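Local coordinates for protein putative carboxylesterase (Lactobacillus plantarum WCFS1, PDB 3BJR) that is a putative carboxylesterase that probably hydrolyses carboxylic ester bonds as a member of the alpha/beta-hydrolase fold, at residues G59-I64 against F131-H136; F84-T89 against L103-A108; A139-Y144 against L160-V165; W211-D216 against G246-A251. All coordinates share one frame; numbering follows the deposited sequence. Where two conformers were deposited one is given.

In the fold
Three of the four contacts flank the centre of a mixed beta-sheet; the fourth lies toward its far edge. Along the chain, contact 2 falls between the two segments of contact 1, and contacts 3 and 4 follow. Contacts 1 and 3 both use helix 133-153; their centres are about 17 Å apart, on opposite sides of the chain's centre. Contacts 1 and 2 meet through Tyr88, contacts 2 and 3 through Tyr141. Contacts 1 and 4, centres about 15 Å apart, touch through Phe131 and Trp211 and probably hold the nucleophile and the acid-histidine pair of the active site; contacts 2 and 3 pack helices 100-114 and 133-153 against strand 82-87 and the loop entering strand 165-168.

Contact 1: G59-I64 against F131-H136; sequences GSYTHI and FSVGGH
At the likely nucleophile elbow, the sharp turn that joins strand 125-131 to helix 133-153, Val133 packs against Tyr61 and the backbone of Gly59 and Ser60, in the loop that follows strand 50-56. Val133 CG2 lies over one face of the Tyr61 ring, offset toward the rim: a CH-pi contact 4.2 Å from the centroid and 16° off the ring normal. The same methyl comes to 3.7 Å from Ser60 N. Tyr61 CZ rests 3.6 Å from Val133 CB, the two side chains passing each other in opposite directions. With CG of Tyr61 anti to its own carbonyl carbon (chi1 -53°), the ring is carried past Val133 toward His136. There its hydroxyl meets water 2 at the ring edge, 2.7 Å from OH; the water also lies near His136 ND1, too close to be trusted. A second water bridges the segments. Water 1 accepts from Gly59 N at 3.1 Å and stands a rather short 2.5 Å from Ser132 OG, with a weak link to Ser60 OG. The loop is drawn tight by Gly59 O, which receives both Thr62 OG1 (2.9 Å) and Thr62 N (3.0 Å). Gly59 has backbone angles that would jam a CB against the preceding carbonyl, and Ser132 has the positive phi expected at such an elbow. Direct contact is therefore mostly apolar, with water joining the polar groups. A water lying between Gly59 N and the probable nucleophile Ser132 is consistent with an oxyanion-binding site here, as in related esterases.

Contact 2: F84-T89 against L103-A108; sequences FYLEYT and LDLGRA
Asp104 OD2 is gripped twice by Thr89: the hydroxyl OG1 donates to it at 2.6 Å on the syn lone pair, and the backbone N at 2.9 Å comes in nearly along the C-O axis, with an N-H...O angle of 158°. Two donors from one residue fix the rotation of this buried carboxylate. Its other oxygen, OD1, accepts from Thr30 OG1; a salt bridge to Arg107 NH1 is weak in geometry, belongs to one of two arginine conformers and is doubtful. Replacing Asp104 with an alanine would probably leave Thr89 N and OG1, and Thr30 OG1, without their acceptor and weaken the link between the loop after strand 82-87 and the helix. The contact belongs to the beta-alpha-beta crossover in which helix 100-114 links strand 82-87 to strand 125-131; the local strand and helix axes approach to 9.5 Å and run at 144°. Beside the polar grip, Leu86 extends toward the helix with CG opposite its backbone N (chi1 -179°). This sets CD2 3.7 Å from Leu105 CA, while CD1 reaches Ala108 CB at 4.3 Å. Tyr88 CB passes 3.8 Å from Asp104 OD2, its ring turning off toward Pro57, whose O is hydrogen-bonded to the hydroxyl.

Contact 3: A139-Y144 against L160-V165; sequences ALYNDY and LKPNNV
Tyr141 and Asn142 of helix 133-153 each hold CG anti to their own backbone N (chi1 -169° and -158°), which carries the phenol toward Leu160 and Pro162 and the amide toward Pro162 and Val165. Tyr141 OH donates to Leu160 O at 2.6 Å. The oxygen is met in the carbonyl plane on a lone pair, with a C=O...O angle of 121°, and it lies at the edge of the tyrosine ring. Leu160 CB is pressed to 3.3 Å from the same hydroxyl, its side chain crossing the tyrosine at about a right angle. Further back on the ring, CE2 touches Pro162 CG at 3.9 Å. Pro162 CG touches both helix residues, lying also 3.9 Å from Asn142 OD1. A phenylalanine at Tyr141 would probably leave the buried carbonyl of Leu160 without this donor and free the turn after helix 157-160 to shift. Asn142 lays its amide against the methyls of Val165, ND2 coming to 3.5 Å from CG2, while OD1 accepts from Gln206 N outside the two segments. Tyr141 also packs on Val102, Leu105 and Val109 of helix 100-114, and Asn142 on Tyr227 of helix 222-233. The contact therefore ties helix 133-153 to the loop entering strand 165-168, with those two helices packed alongside.

Contact 4: W211-D216 against G246-A251; sequences WTTADD and GPHGLA
Asp216 and Pro247 bring their backbones to 4.2 Å, CA to CA, where the loop leaving strand 208-213 meets the start of helix 248-257. Gly246 has a positive phi (85°) that favours glycine, and Pro247 occupies the N-cap position of the helix. With CG anti to its backbone N, Asp216 extends its carboxylate to His248, and OD2 takes two bonds: backbone N at 2.9 Å, almost straight at 176° and from above the carboxylate plane, and ring ND1 at 3.1 Å, on the anti side. The two donors come from opposite faces of the carboxylate, and ND1 has OD2 in its ring plane although carboxylate and ring are turned 46° apart. Asp216 OD1 is held by Ile218 N. Over one face of the imidazole lies Thr213 CG2, a CH-pi contact 3.7 Å from the centroid, while Thr213 OG1 donates to Gly246 O at 2.6 Å on a lone pair in the carbonyl plane and is itself met by His245 N. Gly246 N donates to Asp215 OD1 at 2.8 Å. Water 3 lies 3.0 Å from His248 NE2 and 2.6 Å from Thr212 OG1. An aspartate after strand 208-213 and a histidine after strand 238-243 are consistent with the acid and histidine of an alpha/beta-hydrolase triad. Strand 208-213 runs parallel between strands 165-168 and 238-243, and Ala214 packs on Tyr238 of the second subunit.

Contact 1: G59-I64 against F131-H136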
# COMPACT_ATOMS: atom_id res chain seq x y z
N GLY A 59 -3.29 -20.25 -10.82
CA GLY A 59 -3.14 -21.47 -11.60
C GLY A 59 -2.70 -21.30 -13.04
O GLY A 59 -2.65 -22.29 -13.78
N SER A 60 -2.39 -20.06 -13.44
CA SER A 60 -1.88 -19.75 -14.80
C SER A 60 -2.80 -20.16 -15.93
O SER A 60 -2.36 -20.25 -17.07
CB SER A 60 -0.49 -20.38 -15.04
OG SER A 60 0.38 -19.91 -14.06
N TYR A 61 -4.07 -20.41 -15.61
CA TYR A 61 -5.09 -20.87 -16.55
C TYR A 61 -4.81 -22.27 -17.04
O TYR A 61 -5.42 -22.70 -18.00
CB TYR A 61 -5.33 -19.91 -17.75
CG TYR A 61 -5.61 -18.50 -17.31
CD1 TYR A 61 -6.83 -18.16 -16.74
CD2 TYR A 61 -4.64 -17.51 -17.42
CE1 TYR A 61 -7.07 -16.84 -16.27
CE2 TYR A 61 -4.88 -16.23 -17.00
CZ TYR A 61 -6.09 -15.90 -16.42
OH TYR A 61 -6.27 -14.62 -16.00
N THR A 62 -3.93 -23.01 -16.36
CA THR A 62 -3.62 -24.40 -16.75
C THR A 62 -4.28 -25.44 -15.82
O THR A 62 -4.53 -26.58 -16.22
CB THR A 62 -2.08 -24.65 -16.78
OG1 THR A 62 -1.53 -24.42 -15.47
CG2 THR A 62 -1.39 -23.74 -17.79
N HIS A 63 -4.57 -25.03 -14.59
CA HIS A 63 -5.14 -25.89 -13.57
C HIS A 63 -5.69 -24.96 -12.50
O HIS A 63 -5.43 -23.75 -12.52
CB HIS A 63 -4.02 -26.78 -12.96
CG HIS A 63 -3.08 -26.04 -12.05
ND1 HIS A 63 -2.98 -26.30 -10.70
CD2 HIS A 63 -2.23 -25.02 -12.29
CE1 HIS A 63 -2.14 -25.45 -10.15
NE2 HIS A 63 -1.68 -24.65 -11.09
N ILE A 64 -6.49 -25.50 -11.58
CA ILE A 64 -6.92 -24.73 -10.40
C ILE A 64 -6.22 -25.41 -9.21
O ILE A 64 -6.35 -26.62 -9.05
CB ILE A 64 -8.47 -24.68 -10.25
CG1 ILE A 64 -9.13 -23.85 -11.38
CG2 ILE A 64 -8.87 -24.07 -8.91
CD1 ILE A 64 -8.94 -22.32 -11.26
N PHE A 131 -6.79 -13.95 -6.64
CA PHE A 131 -5.37 -14.22 -6.37
C PHE A 131 -4.56 -14.61 -7.61
O PHE A 131 -5.03 -15.41 -8.40
CB PHE A 131 -5.30 -15.31 -5.35
CG PHE A 131 -5.94 -14.94 -4.03
CD1 PHE A 131 -7.32 -15.07 -3.84
CD2 PHE A 131 -5.19 -14.46 -2.99
CE1 PHE A 131 -7.90 -14.72 -2.64
CE2 PHE A 131 -5.76 -14.14 -1.80
CZ PHE A 131 -7.13 -14.27 -1.62
N SER A 132 -3.35 -14.05 -7.76
CA SER A 132 -2.49 -14.37 -8.90
C SER A 132 -3.31 -14.05 -10.15
O SER A 132 -3.91 -12.98 -10.21
CB SER A 132 -1.98 -15.82 -8.81
OG SER A 132 -1.15 -16.15 -9.91
N VAL A 133 -3.38 -14.94 -11.14
CA VAL A 133 -4.16 -14.63 -12.35
C VAL A 133 -5.63 -14.36 -12.03
O VAL A 133 -6.24 -13.55 -12.67
CB VAL A 133 -4.02 -15.71 -13.45
CG1 VAL A 133 -2.60 -15.78 -13.98
CG2 VAL A 133 -4.46 -17.04 -12.93
N GLY A 134 -6.18 -14.99 -11.01
CA GLY A 134 -7.53 -14.67 -10.58
C GLY A 134 -7.70 -13.19 -10.19
O GLY A 134 -8.78 -12.69 -10.22
N GLY A 135 -6.62 -12.50 -9.80
CA GLY A 135 -6.68 -11.05 -9.51
C GLY A 135 -6.93 -10.24 -10.78
O GLY A 135 -7.53 -9.17 -10.77
N HIS A 136 -6.44 -10.74 -11.90
CA HIS A 136 -6.66 -10.11 -13.16
C HIS A 136 -8.14 -10.29 -13.54
O HIS A 136 -8.79 -9.34 -13.98
CB HIS A 136 -5.71 -10.74 -14.18
CG HIS A 136 -5.72 -10.09 -15.54
ND1 HIS A 136 -5.24 -10.73 -16.66
CD2 HIS A 136 -6.15 -8.88 -15.96
CE1 HIS A 136 -5.38 -9.94 -17.71
NE2 HIS A 136 -5.92 -8.81 -17.31
O HOH W 1 -1.04 -18.19 -11.43
O HOH W 2 -4.22 -12.90 -16.21

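Contact 2: F84-T89 against L103-A108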
# COMPACT_ATOMS: atom_id res chain seq x y z
N PHE A 84 -16.74 -19.23 -0.78
CA PHE A 84 -16.78 -20.09 -1.96
C PHE A 84 -15.47 -20.02 -2.73
O PHE A 84 -14.68 -19.08 -2.56
CB PHE A 84 -17.86 -19.61 -2.93
CG PHE A 84 -19.26 -19.69 -2.39
CD1 PHE A 84 -19.72 -18.78 -1.46
CD2 PHE A 84 -20.14 -20.68 -2.85
CE1 PHE A 84 -21.01 -18.87 -0.98
CE2 PHE A 84 -21.42 -20.77 -2.38
CZ PHE A 84 -21.86 -19.87 -1.44
N TYR A 85 -15.20 -21.03 -3.55
CA TYR A 85 -14.10 -20.92 -4.50
C TYR A 85 -14.58 -21.32 -5.87
O TYR A 85 -15.44 -22.17 -6.01
CB TYR A 85 -12.81 -21.64 -4.08
CG TYR A 85 -12.79 -23.13 -4.01
CD1 TYR A 85 -12.66 -23.89 -5.14
CD2 TYR A 85 -12.76 -23.77 -2.80
CE1 TYR A 85 -12.54 -25.24 -5.09
CE2 TYR A 85 -12.64 -25.17 -2.74
CZ TYR A 85 -12.53 -25.88 -3.89
OH TYR A 85 -12.44 -27.28 -3.84
N LEU A 86 -14.06 -20.61 -6.88
CA LEU A 86 -14.43 -20.83 -8.27
C LEU A 86 -13.36 -21.55 -9.05
O LEU A 86 -12.27 -21.05 -9.18
CB LEU A 86 -14.71 -19.45 -8.96
CG LEU A 86 -15.13 -19.47 -10.44
CD1 LEU A 86 -16.45 -20.20 -10.66
CD2 LEU A 86 -15.13 -18.06 -10.95
N GLU A 87 -13.68 -22.74 -9.56
CA GLU A 87 -12.86 -23.43 -10.52
C GLU A 87 -13.36 -22.94 -11.90
O GLU A 87 -14.35 -23.40 -12.41
CB GLU A 87 -12.98 -24.94 -10.38
CG GLU A 87 -12.48 -25.47 -9.07
CD GLU A 87 -12.59 -26.98 -8.99
OE1 GLU A 87 -11.84 -27.63 -9.72
OE2 GLU A 87 -13.40 -27.51 -8.20
N TYR A 88 -12.68 -21.94 -12.43
CA TYR A 88 -13.03 -21.34 -13.71
C TYR A 88 -12.47 -22.07 -14.93
O TYR A 88 -11.68 -22.99 -14.80
CB TYR A 88 -12.59 -19.87 -13.73
CG TYR A 88 -11.14 -19.59 -13.29
CD1 TYR A 88 -10.07 -19.74 -14.17
CD2 TYR A 88 -10.86 -19.13 -12.02
CE1 TYR A 88 -8.77 -19.47 -13.77
CE2 TYR A 88 -9.55 -18.87 -11.61
CZ TYR A 88 -8.51 -19.05 -12.49
OH TYR A 88 -7.23 -18.78 -12.10
N THR A 89 -12.95 -21.66 -16.10
CA THR A 89 -12.52 -22.23 -17.39
C THR A 89 -11.02 -22.10 -17.57
O THR A 89 -10.44 -21.04 -17.32
CB THR A 89 -13.24 -21.56 -18.57
OG1 THR A 89 -14.63 -21.62 -18.32
CG2 THR A 89 -12.92 -22.24 -19.91
N LEU A 103 -16.65 -14.19 -17.15
CA LEU A 103 -18.04 -14.55 -17.31
C LEU A 103 -18.40 -15.59 -16.24
O LEU A 103 -19.42 -15.45 -15.58
CB LEU A 103 -18.29 -15.09 -18.70
CG LEU A 103 -18.12 -14.12 -19.85
CD1 LEU A 103 -18.44 -14.84 -21.15
CD2 LEU A 103 -18.99 -12.87 -19.70
N ASP A 104 -17.55 -16.61 -16.06
CA ASP A 104 -17.75 -17.64 -15.03
C ASP A 104 -17.95 -17.00 -13.64
O ASP A 104 -18.75 -17.47 -12.84
CB ASP A 104 -16.54 -18.60 -14.96
CG ASP A 104 -16.45 -19.56 -16.14
OD1 ASP A 104 -17.48 -19.84 -16.79
OD2 ASP A 104 -15.33 -20.09 -16.38
N LEU A 105 -17.15 -15.98 -13.32
CA LEU A 105 -17.26 -15.26 -12.03
C LEU A 105 -18.66 -14.59 -11.94
O LEU A 105 -19.30 -14.62 -10.89
CB LEU A 105 -16.16 -14.24 -11.87
CG LEU A 105 -16.19 -13.32 -10.65
CD1 LEU A 105 -16.42 -14.15 -9.37
CD2 LEU A 105 -14.95 -12.41 -10.57
N GLY A 106 -19.13 -14.02 -13.05
CA GLY A 106 -20.47 -13.45 -13.11
C GLY A 106 -21.56 -14.50 -12.83
O GLY A 106 -22.53 -14.25 -12.08
N ARG A 107 -21.39 -15.67 -13.42
CA ARG A 107 -22.34 -16.76 -13.22
C ARG A 107 -22.40 -17.13 -11.74
O ARG A 107 -23.46 -17.41 -11.19
CB ARG A 107 -21.94 -17.96 -14.07
CG ARG A 107 -21.95 -17.70 -15.57
CD ARG A 107 -21.56 -18.95 -16.35
NE ARG A 107 -21.66 -18.76 -17.80
CZ ARG A 107 -20.65 -18.59 -18.65
NH1 ARG A 107 -19.38 -18.62 -18.25
NH2 ARG A 107 -20.92 -18.44 -19.95
N ALA A 108 -21.23 -17.11 -11.10
CA ALA A 108 -21.10 -17.42 -9.68
C ALA A 108 -21.76 -16.38 -8.78
O ALA A 108 -22.47 -16.73 -7.86
CB ALA A 108 -19.58 -17.61 -9.33

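Contact 3: A139-Y144 against L160-V165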
# COMPACT_ATOMS: atom_id res chain seq x y z
N ALA A 139 -10.18 -8.02 -11.27
CA ALA A 139 -9.97 -6.61 -11.69
C ALA A 139 -10.86 -6.27 -12.93
O ALA A 139 -11.46 -5.21 -13.02
CB ALA A 139 -8.51 -6.36 -11.98
N LEU A 140 -10.91 -7.20 -13.86
CA LEU A 140 -11.69 -7.04 -15.04
C LEU A 140 -13.17 -7.21 -14.76
O LEU A 140 -13.98 -6.59 -15.43
CB LEU A 140 -11.27 -8.01 -16.14
CG LEU A 140 -9.93 -7.80 -16.84
CD1 LEU A 140 -9.69 -9.05 -17.70
CD2 LEU A 140 -9.87 -6.49 -17.72
N TYR A 141 -13.53 -8.07 -13.81
CA TYR A 141 -14.91 -8.21 -13.40
C TYR A 141 -15.42 -6.85 -12.83
O TYR A 141 -16.53 -6.40 -13.13
CB TYR A 141 -15.07 -9.34 -12.36
CG TYR A 141 -16.51 -9.64 -12.13
CD1 TYR A 141 -17.23 -10.41 -13.06
CD2 TYR A 141 -17.18 -9.14 -11.03
CE1 TYR A 141 -18.59 -10.67 -12.87
CE2 TYR A 141 -18.53 -9.37 -10.85
CZ TYR A 141 -19.23 -10.13 -11.78
OH TYR A 141 -20.55 -10.37 -11.58
N ASN A 142 -14.58 -6.17 -12.04
CA ASN A 142 -14.96 -4.92 -11.43
C ASN A 142 -15.21 -3.85 -12.48
O ASN A 142 -15.99 -2.94 -12.26
CB ASN A 142 -13.87 -4.44 -10.46
CG ASN A 142 -14.40 -3.46 -9.44
OD1 ASN A 142 -15.60 -3.38 -9.26
ND2 ASN A 142 -13.52 -2.76 -8.74
N ASP A 143 -14.53 -3.99 -13.62
CA ASP A 143 -14.66 -3.07 -14.74
C ASP A 143 -15.84 -3.33 -15.66
O ASP A 143 -16.38 -2.39 -16.24
CB ASP A 143 -13.45 -3.20 -15.67
CG ASP A 143 -12.13 -2.58 -15.13
OD1 ASP A 143 -11.99 -2.17 -13.94
OD2 ASP A 143 -11.20 -2.56 -15.98
N TYR A 144 -16.22 -4.59 -15.82
CA TYR A 144 -17.20 -4.98 -16.81
C TYR A 144 -18.49 -5.66 -16.34
O TYR A 144 -19.31 -6.07 -17.17
CB TYR A 144 -16.52 -5.96 -17.78
CG TYR A 144 -15.43 -5.38 -18.65
CD1 TYR A 144 -15.70 -4.33 -19.51
CD2 TYR A 144 -14.15 -5.92 -18.65
CE1 TYR A 144 -14.70 -3.79 -20.33
CE2 TYR A 144 -13.16 -5.40 -19.47
CZ TYR A 144 -13.43 -4.34 -20.29
OH TYR A 144 -12.45 -3.82 -21.11
N LEU A 160 -25.25 -9.02 -10.92
CA LEU A 160 -23.82 -9.29 -11.08
C LEU A 160 -22.93 -8.36 -10.25
O LEU A 160 -21.69 -8.49 -10.25
CB LEU A 160 -23.48 -9.12 -12.58
CG LEU A 160 -24.18 -10.09 -13.53
CD1 LEU A 160 -24.05 -9.60 -14.96
CD2 LEU A 160 -23.71 -11.54 -13.36
N LYS A 161 -23.53 -7.45 -9.51
CA LYS A 161 -22.72 -6.46 -8.80
C LYS A 161 -21.77 -7.07 -7.79
O LYS A 161 -22.20 -7.85 -6.95
CB LYS A 161 -23.61 -5.42 -8.12
CG LYS A 161 -22.85 -4.24 -7.48
CD LYS A 161 -23.83 -3.18 -7.03
CE LYS A 161 -23.15 -2.01 -6.38
NZ LYS A 161 -24.15 -1.00 -5.93
N PRO A 162 -20.46 -6.73 -7.90
CA PRO A 162 -19.57 -7.13 -6.81
C PRO A 162 -19.65 -6.03 -5.77
O PRO A 162 -19.36 -4.88 -6.05
CB PRO A 162 -18.20 -7.17 -7.45
CG PRO A 162 -18.26 -6.14 -8.61
CD PRO A 162 -19.73 -6.05 -9.00
N ASN A 163 -20.03 -6.36 -4.56
CA ASN A 163 -20.17 -5.32 -3.57
C ASN A 163 -18.83 -4.68 -3.18
O ASN A 163 -18.76 -3.47 -2.96
CB ASN A 163 -21.03 -5.83 -2.42
CG ASN A 163 -22.42 -6.19 -2.87
OD1 ASN A 163 -22.82 -7.35 -2.76
ND2 ASN A 163 -23.14 -5.23 -3.42
N ASN A 164 -17.79 -5.46 -3.10
CA ASN A 164 -16.42 -4.94 -3.05
C ASN A 164 -15.63 -5.96 -3.86
O ASN A 164 -16.18 -6.99 -4.21
CB ASN A 164 -15.87 -4.97 -1.63
CG ASN A 164 -16.67 -4.15 -0.67
OD1 ASN A 164 -16.66 -2.93 -0.70
ND2 ASN A 164 -17.36 -4.84 0.22
N VAL A 165 -14.38 -5.64 -4.22
CA VAL A 165 -13.46 -6.66 -4.76
C VAL A 165 -12.14 -6.61 -3.94
O VAL A 165 -11.77 -5.60 -3.38
CB VAL A 165 -13.21 -6.59 -6.29
CG1 VAL A 165 -14.56 -6.70 -7.03
CG2 VAL A 165 -12.44 -5.36 -6.68

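Contact 4: W211-D216 against G246-A251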
# COMPACT_ATOMS: atom_id res chain seq x y z
N TRP A 211 -3.54 -5.96 -2.38
CA TRP A 211 -2.22 -6.16 -1.82
C TRP A 211 -1.39 -7.01 -2.77
O TRP A 211 -1.91 -7.87 -3.50
CB TRP A 211 -2.22 -6.71 -0.40
CG TRP A 211 -2.25 -8.16 -0.24
CD1 TRP A 211 -1.20 -8.97 0.06
CD2 TRP A 211 -3.40 -9.00 -0.29
NE1 TRP A 211 -1.62 -10.27 0.16
CE2 TRP A 211 -2.98 -10.31 -0.03
CE3 TRP A 211 -4.74 -8.76 -0.53
CZ2 TRP A 211 -3.85 -11.39 -0.03
CZ3 TRP A 211 -5.61 -9.82 -0.51
CH2 TRP A 211 -5.17 -11.12 -0.27
N THR A 212 -0.10 -6.70 -2.82
CA THR A 212 0.83 -7.47 -3.65
C THR A 212 2.24 -7.35 -3.06
O THR A 212 2.43 -6.79 -1.94
CB THR A 212 0.75 -7.09 -5.16
OG1 THR A 212 1.39 -8.10 -5.97
CG2 THR A 212 1.36 -5.80 -5.43
N THR A 213 3.20 -7.91 -3.77
CA THR A 213 4.60 -7.88 -3.37
C THR A 213 5.39 -6.83 -4.18
O THR A 213 5.15 -6.64 -5.39
CB THR A 213 5.24 -9.29 -3.45
OG1 THR A 213 6.57 -9.21 -2.96
CG2 THR A 213 5.20 -9.86 -4.89
N ALA A 214 6.30 -6.11 -3.49
CA ALA A 214 7.10 -5.06 -4.10
C ALA A 214 8.39 -5.59 -4.75
O ALA A 214 8.90 -4.97 -5.69
CB ALA A 214 7.47 -4.00 -3.05
N ASP A 215 8.88 -6.74 -4.28
CA ASP A 215 10.24 -7.16 -4.59
C ASP A 215 10.36 -8.46 -5.35
O ASP A 215 11.29 -9.23 -5.12
CB ASP A 215 11.07 -7.19 -3.29
CG ASP A 215 10.58 -8.22 -2.28
OD1 ASP A 215 9.36 -8.42 -2.15
OD2 ASP A 215 11.44 -8.84 -1.60
N ASP A 216 9.42 -8.73 -6.24
CA ASP A 216 9.57 -9.87 -7.12
C ASP A 216 10.32 -9.30 -8.33
O ASP A 216 9.73 -8.57 -9.12
CB ASP A 216 8.23 -10.45 -7.56
CG ASP A 216 8.40 -11.66 -8.49
OD1 ASP A 216 9.48 -11.81 -9.11
OD2 ASP A 216 7.47 -12.46 -8.59
N GLY A 246 8.55 -10.92 -1.31
CA GLY A 246 9.31 -11.83 -2.14
C GLY A 246 8.61 -12.13 -3.44
O GLY A 246 7.67 -11.43 -3.81
N PRO A 247 9.07 -13.17 -4.15
CA PRO A 247 8.45 -13.59 -5.41
C PRO A 247 6.97 -13.90 -5.25
O PRO A 247 6.58 -14.42 -4.21
CB PRO A 247 9.22 -14.87 -5.78
CG PRO A 247 10.52 -14.79 -5.03
CD PRO A 247 10.22 -14.04 -3.77
N HIS A 248 6.17 -13.62 -6.28
CA HIS A 248 4.72 -13.88 -6.27
C HIS A 248 4.36 -15.32 -5.82
O HIS A 248 3.48 -15.50 -5.00
CB HIS A 248 4.07 -13.57 -7.64
CG HIS A 248 3.73 -12.13 -7.85
ND1 HIS A 248 4.67 -11.17 -8.18
CD2 HIS A 248 2.55 -11.47 -7.80
CE1 HIS A 248 4.08 -9.99 -8.31
NE2 HIS A 248 2.79 -10.15 -8.08
N GLY A 249 5.06 -16.31 -6.35
CA GLY A 249 4.84 -17.72 -6.00
C GLY A 249 5.01 -18.06 -4.53
O GLY A 249 4.14 -18.71 -3.97
N LEU A 250 6.13 -17.65 -3.93
CA LEU A 250 6.38 -17.81 -2.51
C LEU A 250 5.35 -17.01 -1.69
O LEU A 250 4.81 -17.52 -0.71
CB LEU A 250 7.79 -17.33 -2.15
CG LEU A 250 8.23 -17.31 -0.66
CD1 LEU A 250 8.42 -18.79 -0.16
CD2 LEU A 250 9.50 -16.41 -0.36
N ALA A 251 5.10 -15.75 -2.08
CA ALA A 251 4.15 -14.85 -1.42
C ALA A 251 2.73 -15.46 -1.33
O ALA A 251 2.10 -15.46 -0.27
CB ALA A 251 4.12 -13.48 -2.15
O HOH W 3 1.11 -7.67 -8.54